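Mannitol dehydrogenase (Helicobacter pylori, PDB 3TWO) probably reduces cinnamyl aldehydes to the corresponding alcohols, and the reverse, as a zinc-dependent, NADP(H)-using cinnamyl-alcohol dehydrogenase of the medium-chain family. Local coordinates at residues I46-Y50 / S51-E55; E153-A156 / P157-A161; G265-V269 / E270-V274; H328-H332 / G333-F337. One frame throughout, in Å; residues are numbered along the deposited sequence.

Contact 1 of 4, residues I46-Y50 / S51-E55; sequences IHSAY and SEWKE. With NDP (NADPH dihydro-nicotinamide-adenine-dinucleotide phosphate), chain F.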
# COMPACT_ATOMS: atom_id res chain seq x y z
N ILE B 46 -3.82 19.11 -17.75
CA ILE B 46 -4.21 18.44 -18.98
C ILE B 46 -5.25 17.35 -18.66
O ILE B 46 -6.26 17.24 -19.39
CB ILE B 46 -2.99 17.73 -19.62
CG1 ILE B 46 -1.88 18.74 -19.92
CG2 ILE B 46 -3.44 16.99 -20.90
CD1 ILE B 46 -0.55 18.06 -20.36
N HIS B 47 -4.97 16.53 -17.62
CA HIS B 47 -5.92 15.51 -17.17
C HIS B 47 -7.29 16.19 -16.89
O HIS B 47 -8.36 15.64 -17.29
CB HIS B 47 -5.44 14.83 -15.87
CG HIS B 47 -4.19 13.98 -16.00
ND1 HIS B 47 -4.06 12.97 -16.93
CD2 HIS B 47 -3.05 13.96 -15.25
CE1 HIS B 47 -2.87 12.37 -16.78
NE2 HIS B 47 -2.26 12.92 -15.74
N SER B 48 -7.28 17.39 -16.28
CA SER B 48 -8.56 18.03 -15.93
C SER B 48 -9.19 18.59 -17.18
O SER B 48 -10.39 18.31 -17.46
CB SER B 48 -8.44 19.13 -14.88
OG SER B 48 -7.61 18.72 -13.81
N ALA B 49 -8.39 19.32 -17.96
CA ALA B 49 -8.88 19.97 -19.21
C ALA B 49 -9.56 18.97 -20.12
O ALA B 49 -10.57 19.30 -20.80
CB ALA B 49 -7.74 20.66 -19.95
N TYR B 50 -9.03 17.74 -20.14
CA TYR B 50 -9.54 16.76 -21.05
C TYR B 50 -10.51 15.81 -20.40
O TYR B 50 -10.86 14.85 -21.01
CB TYR B 50 -8.37 15.99 -21.65
CG TYR B 50 -7.54 16.85 -22.57
CD1 TYR B 50 -6.30 16.40 -23.05
CD2 TYR B 50 -8.01 18.12 -22.98
CE1 TYR B 50 -5.53 17.21 -23.92
CE2 TYR B 50 -7.25 18.94 -23.88
CZ TYR B 50 -6.03 18.48 -24.32
OH TYR B 50 -5.32 19.27 -25.17
N SER B 51 -10.89 16.04 -19.14
CA SER B 51 -11.82 15.10 -18.49
C SER B 51 -11.29 13.66 -18.41
O SER B 51 -12.02 12.71 -18.66
CB SER B 51 -13.20 15.13 -19.22
OG SER B 51 -13.75 16.45 -19.05
N GLU B 52 -10.03 13.49 -18.03
CA GLU B 52 -9.42 12.15 -18.03
C GLU B 52 -9.67 11.44 -16.73
O GLU B 52 -9.51 10.22 -16.62
CB GLU B 52 -7.90 12.24 -18.35
CG GLU B 52 -7.70 12.51 -19.86
CD GLU B 52 -6.23 12.76 -20.31
OE1 GLU B 52 -5.29 12.87 -19.49
OE2 GLU B 52 -6.04 12.87 -21.54
N TRP B 53 -10.04 12.23 -15.71
CA TRP B 53 -10.29 11.70 -14.37
C TRP B 53 -11.78 11.60 -14.07
O TRP B 53 -12.21 10.72 -13.37
CB TRP B 53 -9.70 12.62 -13.34
CG TRP B 53 -8.20 12.69 -13.31
CD1 TRP B 53 -7.30 11.75 -13.77
CD2 TRP B 53 -7.45 13.76 -12.75
NE1 TRP B 53 -5.98 12.20 -13.54
CE2 TRP B 53 -6.05 13.42 -12.90
CE3 TRP B 53 -7.79 14.97 -12.14
CZ2 TRP B 53 -5.01 14.27 -12.46
CZ3 TRP B 53 -6.72 15.83 -11.68
CH2 TRP B 53 -5.35 15.44 -11.84
N LYS B 54 -12.51 12.60 -14.56
CA LYS B 54 -13.91 12.78 -14.35
C LYS B 54 -14.40 13.84 -15.38
O LYS B 54 -13.61 14.44 -16.10
CB LYS B 54 -14.17 13.29 -12.92
CG LYS B 54 -13.54 14.67 -12.66
CD LYS B 54 -13.82 15.17 -11.24
CE LYS B 54 -13.21 16.53 -11.09
NZ LYS B 54 -12.33 16.54 -9.89
N GLU B 55 -15.69 14.07 -15.38
CA GLU B 55 -16.31 15.06 -16.18
C GLU B 55 -15.91 16.44 -15.68
O GLU B 55 -16.11 16.76 -14.52
CB GLU B 55 -17.80 14.85 -16.03
CG GLU B 55 -18.32 13.72 -16.86
CD GLU B 55 -18.43 14.15 -18.29
OE1 GLU B 55 -17.48 13.90 -19.08
OE2 GLU B 55 -19.45 14.79 -18.63
PA NDP F . 4.70 15.65 -17.03
O1A NDP F . 4.32 15.00 -18.30
O2A NDP F . 5.94 16.59 -16.81
O5B NDP F . 5.74 14.44 -16.71
C5B NDP F . 5.36 12.97 -16.87
C4B NDP F . 6.63 12.19 -17.17
O4B NDP F . 6.51 10.71 -17.10
C3B NDP F . 7.12 12.55 -18.59
O3B NDP F . 8.57 12.84 -18.50
C2B NDP F . 6.85 11.25 -19.38
O2B NDP F . 7.86 11.18 -20.40
C1B NDP F . 7.16 10.16 -18.33
N9A NDP F . 6.37 8.92 -18.51
C8A NDP F . 5.12 8.86 -19.04
N7A NDP F . 4.74 7.59 -18.98
C5A NDP F . 5.72 6.87 -18.44
C6A NDP F . 5.86 5.53 -18.14
N6A NDP F . 4.89 4.58 -18.41
N1A NDP F . 7.02 5.16 -17.60
C2A NDP F . 7.98 6.00 -17.30
N3A NDP F . 7.87 7.28 -17.55
C4A NDP F . 6.74 7.72 -18.14
O3 NDP F . 3.86 15.28 -15.74
PN NDP F . 3.93 15.98 -14.38
O1N NDP F . 5.23 15.76 -13.70
O2N NDP F . 3.38 17.43 -14.35
O5D NDP F . 2.81 15.18 -13.61
C5D NDP F . 2.89 13.67 -13.64
C4D NDP F . 1.58 13.04 -13.02
O4D NDP F . 1.59 13.55 -11.67
C3D NDP F . 0.24 13.49 -13.66
O3D NDP F . -0.65 12.34 -13.70
C2D NDP F . -0.22 14.59 -12.68
O2D NDP F . -1.60 14.69 -12.68
C1D NDP F . 0.24 13.98 -11.34
N1N NDP F . 0.27 14.94 -10.19
C2N NDP F . -0.20 14.49 -8.94
C3N NDP F . -0.20 15.33 -7.84
C7N NDP F . -0.63 14.78 -6.48
O7N NDP F . -0.59 13.56 -6.25
N7N NDP F . -0.77 15.69 -5.53
C4N NDP F . 0.23 16.67 -7.99
C5N NDP F . 0.74 17.13 -9.24
C6N NDP F . 0.75 16.29 -10.33
P2B NDP F . 7.57 10.74 -21.87
O1X NDP F . 8.27 11.91 -22.78
O2X NDP F . 8.03 9.36 -22.08
O3X NDP F . 6.01 10.89 -22.12
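With CG anti to the carbonyl carbon in both H47 (chi1 -67°) and E52 (chi1 -76°), and the E52 chain extended beyond it, the imidazole and the carboxylate meet just past the end of helix 43-49. A Schellman motif closes that helix: S51, with positive phi, is its C-prime residue, E52 N bonds to H47 O at 2.8 Å almost straight, and S51 N bonds to S48 O. The turn delivers E52 back to H47, whose ND1 donates to E52 OE1 at 2.8 Å. The oxygen is met nearly along its C-O bond, although it lies tilted from the ring plane. With ND1 as donor, the ring's rotation is fixed, and the far nitrogen, NE2, is turned to the cofactor, 2.7 Å from O3D of the NADPH nicotinamide ribose in a hydrogen bond of unassigned direction. W53 covers one face of H47: H47 CB sits over the face of its five-membered ring, 3.7 Å from the centroid, as a CH-pi contact, while the two rings, their planes 30° apart, are slid so far that they barely overlap. The indole NE1 is held by L266 O, and F278 of the second subunit meets the indole edge-to-face. NADPH O2D lies at the indole edge, in its plane, 3.4 Å from W53 CZ2.

Contact 2 of 4, residues E153-A156 / P157-A161; sequences EKVA and PLLCA. With ZN (zinc ion), chain G.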
# COMPACT_ATOMS: atom_id res chain seq x y z
N GLU B 153 9.93 33.15 -12.24
CA GLU B 153 9.60 32.16 -13.28
C GLU B 153 9.96 30.72 -12.82
O GLU B 153 9.23 29.78 -13.13
CB GLU B 153 10.22 32.54 -14.64
CG GLU B 153 11.71 32.17 -14.96
CD GLU B 153 12.72 33.02 -14.22
OE1 GLU B 153 12.34 33.98 -13.52
OE2 GLU B 153 13.93 32.72 -14.32
N LYS B 154 11.03 30.57 -12.03
CA LYS B 154 11.42 29.25 -11.49
C LYS B 154 10.66 28.85 -10.22
O LYS B 154 10.54 27.62 -9.89
CB LYS B 154 12.92 29.25 -11.18
CG LYS B 154 13.76 29.01 -12.44
CD LYS B 154 15.19 29.11 -12.09
CE LYS B 154 16.03 29.11 -13.36
NZ LYS B 154 17.43 28.99 -12.90
N VAL B 155 10.14 29.86 -9.51
CA VAL B 155 9.42 29.66 -8.27
C VAL B 155 8.07 29.00 -8.54
O VAL B 155 7.65 28.13 -7.78
CB VAL B 155 9.22 30.99 -7.48
CG1 VAL B 155 8.18 30.84 -6.33
CG2 VAL B 155 10.56 31.48 -6.92
N ALA B 156 7.39 29.41 -9.61
CA ALA B 156 5.99 29.03 -9.85
C ALA B 156 5.73 27.51 -9.76
O ALA B 156 4.78 27.09 -9.09
CB ALA B 156 5.45 29.67 -11.23
N PRO B 157 6.58 26.67 -10.39
CA PRO B 157 6.23 25.23 -10.30
C PRO B 157 6.56 24.63 -8.96
O PRO B 157 6.13 23.51 -8.69
CB PRO B 157 7.07 24.56 -11.42
CG PRO B 157 7.45 25.70 -12.39
CD PRO B 157 7.57 26.94 -11.45
N LEU B 158 7.31 25.35 -8.10
CA LEU B 158 7.47 24.85 -6.73
C LEU B 158 6.10 24.70 -6.11
O LEU B 158 5.93 23.81 -5.27
CB LEU B 158 8.29 25.80 -5.85
CG LEU B 158 9.68 26.09 -6.30
CD1 LEU B 158 10.29 27.29 -5.45
CD2 LEU B 158 10.49 24.84 -6.26
N LEU B 159 5.12 25.54 -6.52
CA LEU B 159 3.81 25.53 -5.86
C LEU B 159 3.05 24.24 -6.02
O LEU B 159 2.16 23.99 -5.24
CB LEU B 159 2.94 26.73 -6.23
CG LEU B 159 3.20 28.09 -5.53
CD1 LEU B 159 2.60 28.01 -4.11
CD2 LEU B 159 4.68 28.46 -5.47
N CYS B 160 3.38 23.44 -7.03
CA CYS B 160 2.76 22.09 -7.13
C CYS B 160 3.76 20.98 -7.34
O CYS B 160 3.84 20.12 -6.53
CB CYS B 160 1.74 22.00 -8.24
SG CYS B 160 1.00 20.36 -8.20
N ALA B 161 4.51 20.98 -8.42
CA ALA B 161 5.65 20.04 -8.58
C ALA B 161 6.60 19.95 -7.39
O ALA B 161 7.03 18.84 -6.98
CB ALA B 161 6.47 20.38 -9.86
ZN ZN G . -0.41 19.91 -10.10
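V155 lays its CG1 methyl against two leucines of the next turn, 4.2 Å from L158 CD1 and 4.3 Å from L159 CD2. Two helices follow one another here with P157 between them, leading to the zinc ligand C160: helix 152-155 hands over to helix 158-171 around A156 and P157, where the imide nitrogen of P157 has no hydrogen to give. Two backbone bonds carry the turn across it, L158 N to V155 O at 2.8 Å and L159 N to A156 O at 3.0 Å; in both the donor stands well above the carbonyl plane. L158 also leans its CB and CG on V155 O, the carbonyl that its own amide uses. Beyond, L158 is packed against M191 and Y195 of helix 187-198 and M302 and V303 of helix 296-308, whereas A156 and P157 face strand 65-73. The junction thus joins helices 187-198 and 296-308 to a strand of the GroES-like fold. C160, in a wider pi-type turn at 158-161, binds the zinc ion with C42 and H64 and also touches NADPH. Its sulfur is swung away from the backbone nitrogen (chi1 -177°), which places C160 SG 2.4 Å from the zinc ion.

Contact 3 of 4, residues G265-V269 / E270-V274; sequences GLPPV and EVAPV. With NDP (NADPH dihydro-nicotinamide-adenine-dinucleotide phosphate), chain F.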
# COMPACT_ATOMS: atom_id res chain seq x y z
N GLY B 265 1.63 10.10 -9.22
CA GLY B 265 1.13 10.20 -10.59
C GLY B 265 -0.29 9.67 -10.78
O GLY B 265 -0.74 8.69 -10.11
N LEU B 266 -1.03 10.29 -11.69
CA LEU B 266 -2.49 10.09 -11.73
C LEU B 266 -2.96 9.86 -13.18
O LEU B 266 -3.47 10.79 -13.85
CB LEU B 266 -3.11 11.34 -11.14
CG LEU B 266 -4.05 11.38 -9.97
CD1 LEU B 266 -4.20 10.08 -9.16
CD2 LEU B 266 -3.63 12.56 -9.14
N PRO B 267 -2.76 8.62 -13.69
CA PRO B 267 -3.13 8.42 -15.11
C PRO B 267 -4.63 8.53 -15.33
O PRO B 267 -5.40 8.66 -14.36
CB PRO B 267 -2.67 6.98 -15.42
CG PRO B 267 -1.75 6.59 -14.26
CD PRO B 267 -2.27 7.37 -13.06
N PRO B 268 -5.06 8.55 -16.61
CA PRO B 268 -6.52 8.66 -16.81
C PRO B 268 -7.17 7.47 -16.12
O PRO B 268 -6.56 6.37 -16.11
CB PRO B 268 -6.68 8.57 -18.33
CG PRO B 268 -5.31 9.11 -18.90
CD PRO B 268 -4.26 8.72 -17.85
N VAL B 269 -8.39 7.65 -15.61
CA VAL B 269 -8.99 6.68 -14.73
C VAL B 269 -9.21 5.38 -15.45
O VAL B 269 -9.07 4.34 -14.86
CB VAL B 269 -10.31 7.14 -14.04
CG1 VAL B 269 -10.03 8.21 -13.02
CG2 VAL B 269 -11.40 7.53 -15.03
N GLU B 270 -9.49 5.42 -16.73
CA GLU B 270 -9.78 4.15 -17.38
C GLU B 270 -8.53 3.27 -17.53
O GLU B 270 -8.70 2.10 -17.76
CB GLU B 270 -10.47 4.37 -18.74
CG GLU B 270 -9.54 5.10 -19.72
CD GLU B 270 -10.05 5.11 -21.14
OE1 GLU B 270 -9.23 4.86 -22.07
OE2 GLU B 270 -11.29 5.36 -21.32
N VAL B 271 -7.31 3.81 -17.43
CA VAL B 271 -6.09 3.01 -17.58
C VAL B 271 -5.24 3.00 -16.30
O VAL B 271 -4.17 2.39 -16.27
CB VAL B 271 -5.18 3.44 -18.79
CG1 VAL B 271 -6.00 3.50 -20.13
CG2 VAL B 271 -4.47 4.81 -18.50
N ALA B 272 -5.72 3.62 -15.23
CA ALA B 272 -4.92 3.74 -14.00
C ALA B 272 -4.75 2.39 -13.27
O ALA B 272 -5.67 1.61 -13.18
CB ALA B 272 -5.45 4.78 -13.09
N PRO B 273 -3.53 2.12 -12.77
CA PRO B 273 -3.27 0.73 -12.32
C PRO B 273 -3.81 0.49 -10.93
O PRO B 273 -4.01 1.45 -10.19
CB PRO B 273 -1.75 0.62 -12.34
CG PRO B 273 -1.27 2.04 -12.16
CD PRO B 273 -2.29 2.91 -12.91
N VAL B 274 -4.09 -0.76 -10.61
CA VAL B 274 -4.47 -1.12 -9.27
C VAL B 274 -3.50 -2.21 -8.68
O VAL B 274 -2.68 -2.83 -9.42
CB VAL B 274 -5.91 -1.68 -9.28
CG1 VAL B 274 -6.93 -0.72 -10.09
CG2 VAL B 274 -5.95 -3.10 -9.86
PA NDP F . 4.70 15.65 -17.03
O1A NDP F . 4.32 15.00 -18.30
O2A NDP F . 5.94 16.59 -16.81
O5B NDP F . 5.74 14.44 -16.71
C5B NDP F . 5.36 12.97 -16.87
C4B NDP F . 6.63 12.19 -17.17
O4B NDP F . 6.51 10.71 -17.10
C3B NDP F . 7.12 12.55 -18.59
O3B NDP F . 8.57 12.84 -18.50
C2B NDP F . 6.85 11.25 -19.38
O2B NDP F . 7.86 11.18 -20.40
C1B NDP F . 7.16 10.16 -18.33
N9A NDP F . 6.37 8.92 -18.51
C8A NDP F . 5.12 8.86 -19.04
N7A NDP F . 4.74 7.59 -18.98
C5A NDP F . 5.72 6.87 -18.44
C6A NDP F . 5.86 5.53 -18.14
N6A NDP F . 4.89 4.58 -18.41
N1A NDP F . 7.02 5.16 -17.60
C2A NDP F . 7.98 6.00 -17.30
N3A NDP F . 7.87 7.28 -17.55
C4A NDP F . 6.74 7.72 -18.14
O3 NDP F . 3.86 15.28 -15.74
PN NDP F . 3.93 15.98 -14.38
O1N NDP F . 5.23 15.76 -13.70
O2N NDP F . 3.38 17.43 -14.35
O5D NDP F . 2.81 15.18 -13.61
C5D NDP F . 2.89 13.67 -13.64
C4D NDP F . 1.58 13.04 -13.02
O4D NDP F . 1.59 13.55 -11.67
C3D NDP F . 0.24 13.49 -13.66
O3D NDP F . -0.65 12.34 -13.70
C2D NDP F . -0.22 14.59 -12.68
O2D NDP F . -1.60 14.69 -12.68
C1D NDP F . 0.24 13.98 -11.34
N1N NDP F . 0.27 14.94 -10.19
C2N NDP F . -0.20 14.49 -8.94
C3N NDP F . -0.20 15.33 -7.84
C7N NDP F . -0.63 14.78 -6.48
O7N NDP F . -0.59 13.56 -6.25
N7N NDP F . -0.77 15.69 -5.53
C4N NDP F . 0.23 16.67 -7.99
C5N NDP F . 0.74 17.13 -9.24
C6N NDP F . 0.75 16.29 -10.33
P2B NDP F . 7.57 10.74 -21.87
O1X NDP F . 8.27 11.91 -22.78
O2X NDP F . 8.03 9.36 -22.08
O3X NDP F . 6.01 10.89 -22.12
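From P268 to A272 the backbone makes a tight turn without regular helix or strand, held by V271 N to P268 O at 3.0 Å, the donor well above the carbonyl plane, and by a weak A272 N to V269 O bond at 3.4 Å. Within the Rossmann-type domain, this loop follows strand 259-263 and lines the cofactor pocket. Three prolines stiffen it and supply much of its apolar contact. The side chains of P267 and P273 cross at about a right angle, P267 CG lying 4.0 Å from P273 CD; the CD corner of P267 approaches A272 CB at 4.1 Å. V271 places CG2 between its backbone nitrogen and carbonyl carbon (chi1 to CG1 -53°), and that methyl packs on P268 CD at 4.0 Å, also touching P267 CB. The polar work is done by backbone. L266 N donates to NADPH O3D at 2.9 Å, so this loop grips a hydroxyl of the nicotinamide ribose, and G265 CA passes 3.5 Å from the ribose oxygen O4D. E52 and V269 are joined through their backbones. Toward the strand end, V274 enters an antiparallel ladder with a strand of the second subunit, and F278 of that subunit packs on V269 and A272; the loop therefore lies between strand 259-263, the loop after helix 43-49 and the dimer interface.

Contact 4 of 4, residues H328-H332 / G333-F337; sequences HNLTH and GKAKF. With NDP (NADPH dihydro-nicotinamide-adenine-dinucleotide phosphate), chain F.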
# COMPACT_ATOMS: atom_id res chain seq x y z
N HIS B 328 0.14 19.31 -26.29
CA HIS B 328 0.52 18.32 -27.29
C HIS B 328 1.87 17.66 -26.90
O HIS B 328 1.99 16.44 -26.82
CB HIS B 328 0.68 18.94 -28.68
CG HIS B 328 1.25 17.99 -29.68
ND1 HIS B 328 0.49 17.00 -30.28
CD2 HIS B 328 2.52 17.79 -30.12
CE1 HIS B 328 1.26 16.26 -31.07
NE2 HIS B 328 2.49 16.73 -31.00
N ASN B 329 2.88 18.50 -26.65
CA ASN B 329 4.23 18.02 -26.38
C ASN B 329 4.25 17.14 -25.17
O ASN B 329 4.87 16.08 -25.19
CB ASN B 329 5.14 19.20 -26.19
CG ASN B 329 5.54 19.82 -27.50
OD1 ASN B 329 5.29 19.24 -28.54
ND2 ASN B 329 6.22 20.96 -27.46
N LEU B 330 3.48 17.54 -24.16
CA LEU B 330 3.39 16.80 -22.90
C LEU B 330 2.68 15.46 -23.04
O LEU B 330 2.84 14.57 -22.21
CB LEU B 330 2.73 17.68 -21.82
CG LEU B 330 3.65 18.74 -21.16
CD1 LEU B 330 2.82 19.86 -20.49
CD2 LEU B 330 4.75 18.09 -20.15
N THR B 331 1.86 15.32 -24.07
CA THR B 331 1.11 14.06 -24.26
C THR B 331 1.67 13.24 -25.42
O THR B 331 1.12 12.21 -25.75
CB THR B 331 -0.40 14.33 -24.48
OG1 THR B 331 -0.56 15.36 -25.48
CG2 THR B 331 -1.00 14.78 -23.23
N HIS B 332 2.73 13.72 -26.08
CA HIS B 332 3.28 12.96 -27.19
C HIS B 332 4.77 12.76 -27.06
O HIS B 332 5.46 12.66 -28.05
CB HIS B 332 2.92 13.58 -28.52
CG HIS B 332 1.44 13.53 -28.78
ND1 HIS B 332 0.55 14.36 -28.13
CD2 HIS B 332 0.70 12.76 -29.62
CE1 HIS B 332 -0.68 14.08 -28.54
NE2 HIS B 332 -0.61 13.14 -29.47
N GLY B 333 5.25 12.71 -25.82
CA GLY B 333 6.64 12.43 -25.55
C GLY B 333 7.60 13.45 -26.09
O GLY B 333 8.71 13.07 -26.39
N LYS B 334 7.20 14.73 -26.18
CA LYS B 334 8.09 15.74 -26.75
C LYS B 334 8.52 16.79 -25.73
O LYS B 334 9.20 17.70 -26.11
CB LYS B 334 7.48 16.44 -28.03
CG LYS B 334 7.22 15.48 -29.25
CD LYS B 334 6.14 16.09 -30.17
CE LYS B 334 5.55 15.10 -31.22
NZ LYS B 334 4.77 15.89 -32.29
N ALA B 335 8.18 16.67 -24.46
CA ALA B 335 8.37 17.79 -23.53
C ALA B 335 9.74 17.64 -22.87
O ALA B 335 10.40 16.59 -23.04
CB ALA B 335 7.22 17.86 -22.47
N LYS B 336 10.21 18.67 -22.16
CA LYS B 336 11.49 18.54 -21.49
C LYS B 336 11.18 18.37 -19.99
O LYS B 336 11.08 17.21 -19.47
CB LYS B 336 12.40 19.75 -21.80
CG LYS B 336 13.92 19.47 -21.52
CD LYS B 336 14.71 20.78 -21.21
CE LYS B 336 16.12 20.53 -20.65
NZ LYS B 336 16.89 19.66 -21.61
N PHE B 337 11.02 19.49 -19.28
CA PHE B 337 10.62 19.42 -17.89
C PHE B 337 9.35 20.26 -17.69
O PHE B 337 8.27 19.83 -18.17
CB PHE B 337 11.80 19.68 -16.93
CG PHE B 337 12.97 18.68 -17.14
CD1 PHE B 337 14.17 19.07 -17.79
CD2 PHE B 337 12.86 17.35 -16.74
CE1 PHE B 337 15.22 18.16 -17.96
CE2 PHE B 337 13.91 16.44 -16.93
CZ PHE B 337 15.11 16.87 -17.55
PA NDP F . 4.70 15.65 -17.03
O1A NDP F . 4.32 15.00 -18.30
O2A NDP F . 5.94 16.59 -16.81
O5B NDP F . 5.74 14.44 -16.71
C5B NDP F . 5.36 12.97 -16.87
C4B NDP F . 6.63 12.19 -17.17
O4B NDP F . 6.51 10.71 -17.10
C3B NDP F . 7.12 12.55 -18.59
O3B NDP F . 8.57 12.84 -18.50
C2B NDP F . 6.85 11.25 -19.38
O2B NDP F . 7.86 11.18 -20.40
C1B NDP F . 7.16 10.16 -18.33
N9A NDP F . 6.37 8.92 -18.51
C8A NDP F . 5.12 8.86 -19.04
N7A NDP F . 4.74 7.59 -18.98
C5A NDP F . 5.72 6.87 -18.44
C6A NDP F . 5.86 5.53 -18.14
N6A NDP F . 4.89 4.58 -18.41
N1A NDP F . 7.02 5.16 -17.60
C2A NDP F . 7.98 6.00 -17.30
N3A NDP F . 7.87 7.28 -17.55
C4A NDP F . 6.74 7.72 -18.14
O3 NDP F . 3.86 15.28 -15.74
PN NDP F . 3.93 15.98 -14.38
O1N NDP F . 5.23 15.76 -13.70
O2N NDP F . 3.38 17.43 -14.35
O5D NDP F . 2.81 15.18 -13.61
C5D NDP F . 2.89 13.67 -13.64
C4D NDP F . 1.58 13.04 -13.02
O4D NDP F . 1.59 13.55 -11.67
C3D NDP F . 0.24 13.49 -13.66
O3D NDP F . -0.65 12.34 -13.70
C2D NDP F . -0.22 14.59 -12.68
O2D NDP F . -1.60 14.69 -12.68
C1D NDP F . 0.24 13.98 -11.34
N1N NDP F . 0.27 14.94 -10.19
C2N NDP F . -0.20 14.49 -8.94
C3N NDP F . -0.20 15.33 -7.84
C7N NDP F . -0.63 14.78 -6.48
O7N NDP F . -0.59 13.56 -6.25
N7N NDP F . -0.77 15.69 -5.53
C4N NDP F . 0.23 16.67 -7.99
C5N NDP F . 0.74 17.13 -9.24
C6N NDP F . 0.75 16.29 -10.33
P2B NDP F . 7.57 10.74 -21.87
O1X NDP F . 8.27 11.91 -22.78
O2X NDP F . 8.03 9.36 -22.08
O3X NDP F . 6.01 10.89 -22.12
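G333 follows H332 directly as helix 323-331 gives way to loop, its positive phi of 63° easily borne by glycine, and its CA lies 3.3 Å from O1X on the 2'-phosphate of NADPH. Next, K334 sends its amide back to N329 O at 2.9 Å, a bond spanning five residues at the helix C terminus. Its side chain, extended beyond CG, crosses N329 at about a right angle, with CB and CD each touching OD1, and carries NZ to H328 NE2 at 2.8 Å. The ammonium meets that imidazole at its edge, in the ring plane, which would favour a neutral histidine. H328 also sets CE1 over the centre of the H332 ring, and H332 ND1 donates to H328 O at 2.8 Å. A335 turns its methyl toward L330, A335 CB lying 3.4 Å from L330 CD2, closer than usual for two carbons; L330 CD2 also approaches NADPH O1A at 3.6 Å. K336 pairs with D215 in a salt bridge, and F337 meets F185 edge-to-face. The turn thus joins helix 323-331, which packs through L330 on I46 of helix 43-49, to strand 338-342, where Y339 bonds to N329.

Overall arrangement
All four contacts are local turns that follow in series along the chain, none nesting with or crossing another. From the N terminus, contact 1 ends helix 43-49 in the GroES-like domain, contact 2 leads helix 152-155 into helix 158-171, contact 3 turns back the loop between strands 259-263 and 274-276, and contact 4 leads helix 323-331 into strand 338-342. Contacts 1 and 3 touch, E52 O lying 3.0 Å from V269 N, which ties the GroES-like part to the Rossmann-type part; contact 1 also packs on contact 4 through I46. Contacts 1, 3 and 4 touch NADPH, and contact 2, about 9 Å from contact 1 between nearest atoms, also reaches it through C160, its zinc ligand.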